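RagA protein (Porphyromonas gingivalis, PDB 6SLN) probably acts as a TonB-dependent outer-membrane receptor that takes up peptides with its partner protein, and is seen here with a bound peptide. Local coordinates at residues P914-D917 and T918-E922. Sequence-based numbering, arbitrary orientation.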
loop_
_atom_site.group_PDB
_atom_site.type_symbol
_atom_site.label_atom_id
_atom_site.label_comp_id
_atom_site.label_asym_id
_atom_site.label_seq_id
_atom_site.Cartn_x
_atom_site.Cartn_y
_atom_site.Cartn_z
ATOM N N PRO A 914 8.355 44.828 -13.803
ATOM C CA PRO A 914 9.802 44.660 -13.959
ATOM C C PRO A 914 10.080 43.562 -14.967
ATOM O O PRO A 914 9.183 42.856 -15.429
ATOM C CB PRO A 914 10.288 44.262 -12.566
ATOM C CG PRO A 914 9.073 43.708 -11.886
ATOM C CD PRO A 914 7.844 44.247 -12.549
ATOM N N GLN A 915 11.345 43.449 -15.333
ATOM C CA GLN A 915 11.784 42.356 -16.182
ATOM C C GLN A 915 12.900 41.610 -15.474
ATOM O O GLN A 915 13.437 42.064 -14.457
ATOM C CB GLN A 915 12.233 42.859 -17.554
ATOM C CG GLN A 915 11.162 43.649 -18.295
ATOM C CD GLN A 915 9.948 42.819 -18.702
ATOM O OE1 GLN A 915 9.961 41.581 -18.647
ATOM N NE2 GLN A 915 8.895 43.505 -19.138
ATOM N N PHE A 916 13.236 40.440 -16.006
ATOM C CA PHE A 916 14.276 39.614 -15.401
ATOM C C PHE A 916 15.632 39.949 -16.013
ATOM O O PHE A 916 16.305 39.106 -16.603
ATOM C CB PHE A 916 13.928 38.141 -15.556
ATOM C CG PHE A 916 13.054 37.623 -14.449
ATOM C CD1 PHE A 916 13.570 37.461 -13.174
ATOM C CD2 PHE A 916 11.721 37.329 -14.673
ATOM C CE1 PHE A 916 12.788 37.001 -12.142
ATOM C CE2 PHE A 916 10.921 36.859 -13.637
ATOM C CZ PHE A 916 11.455 36.698 -12.369
ATOM N N ASP A 917 16.020 41.220 -15.861
ATOM C CA ASP A 917 17.248 41.713 -16.468
ATOM C C ASP A 917 18.385 41.724 -15.459
ATOM O O ASP A 917 18.349 40.963 -14.494
ATOM C CB ASP A 917 17.028 43.102 -17.046
ATOM C CG ASP A 917 16.299 44.012 -16.092
ATOM O OD1 ASP A 917 16.727 44.104 -14.925
ATOM O OD2 ASP A 917 15.304 44.635 -16.518
ATOM N N THR A 918 19.386 42.586 -15.661
ATOM C CA THR A 918 20.581 42.545 -14.820
ATOM C C THR A 918 20.347 43.095 -13.413
ATOM O O THR A 918 21.061 42.700 -12.487
ATOM C CB THR A 918 21.711 43.305 -15.487
ATOM O OG1 THR A 918 21.165 44.453 -16.145
ATOM C CG2 THR A 918 22.422 42.408 -16.475
ATOM N N HIS A 919 19.409 44.028 -13.224
ATOM C CA HIS A 919 18.835 44.187 -11.896
ATOM C C HIS A 919 18.101 42.891 -11.601
ATOM O O HIS A 919 17.522 42.292 -12.504
ATOM C CB HIS A 919 17.880 45.383 -11.816
ATOM C CG HIS A 919 16.430 45.007 -11.881
ATOM N ND1 HIS A 919 15.743 44.902 -13.071
ATOM C CD2 HIS A 919 15.546 44.684 -10.906
ATOM C CE1 HIS A 919 14.497 44.536 -12.828
ATOM N NE2 HIS A 919 14.351 44.393 -11.522
ATOM N N LEU A 920 18.158 42.447 -10.351
ATOM C CA LEU A 920 17.787 41.087 -9.944
ATOM C C LEU A 920 18.942 40.109 -10.117
ATOM O O LEU A 920 18.973 39.092 -9.423
ATOM C CB LEU A 920 16.558 40.522 -10.678
ATOM C CG LEU A 920 15.253 41.317 -10.645
ATOM C CD1 LEU A 920 14.089 40.456 -11.084
ATOM C CD2 LEU A 920 15.007 41.891 -9.265
ATOM N N LEU A 921 19.891 40.359 -11.017
ATOM C CA LEU A 921 21.062 39.473 -11.083
ATOM C C LEU A 921 22.077 39.956 -10.058
ATOM O O LEU A 921 22.798 40.921 -10.296
ATOM C CB LEU A 921 21.671 39.428 -12.480
ATOM C CG LEU A 921 22.796 38.388 -12.640
ATOM C CD1 LEU A 921 22.326 36.948 -12.288
ATOM C CD2 LEU A 921 23.452 38.456 -14.042
ATOM N N GLU A 922 22.156 39.285 -8.917
ATOM C CA GLU A 922 22.990 39.760 -7.825
ATOM C C GLU A 922 24.243 38.914 -7.664
ATOM O O GLU A 922 24.237 37.708 -7.916
ATOM C CB GLU A 922 22.218 39.762 -6.507
ATOM C CG GLU A 922 21.040 40.703 -6.481
ATOM C CD GLU A 922 20.365 40.705 -5.130
ATOM O OE1 GLU A 922 21.104 40.651 -4.123
ATOM O OE2 GLU A 922 19.112 40.736 -5.071
#
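Two successive turns, an inverse gamma turn centred on Phe916 and a type II beta turn from Thr918 to Leu921, bring the side chains of Phe916 and Asp917 against those of Leu920 and His919. The beta turn is closed by a bond from Leu921 N to Thr918 O (3.0 Å); the gamma turn has a weak one from Asp917 N to Gln915 O. On the apolar side, CD1 of Leu920 reaches the Phe916 ring obliquely, 3.7 Å from its CD1. In Leu920, chi1 of -55° sets CG beside the backbone N, anti to the carbonyl carbon, and chi2, -165°, then carries CD1 to the ring. Tyr877 of helix 874-879 stacks on the Phe916 ring, which also packs on an apolar side chain of the bound peptide.

On the polar side, the carboxylate of Asp917 sits at the ND1 edge of the His919 ring, its plane turned 57° from that of the imidazole. The modelled approach of OD1 to ND1 is too close for its detail to be trusted. OD2 of Asp917 has a clearer partner in Trp810 NE1, a hydrogen bond, while Thr918 OG1 accepts one from Tyr798 N. The imidazole reaches back across the turn, placing its CE1 3.1 Å from Gln915 O, and CB of Pro914 lies 4.2 Å from NE2, near the ring plane. Leading into strand 921-937 of the barrel, the loop thus combines an apolar pair, whose Phe916 ring also meets the peptide, with a buried carboxylate; the Trp810 indole N-H would be expected to offset part of its charge, while its relation to His919 stays unresolved.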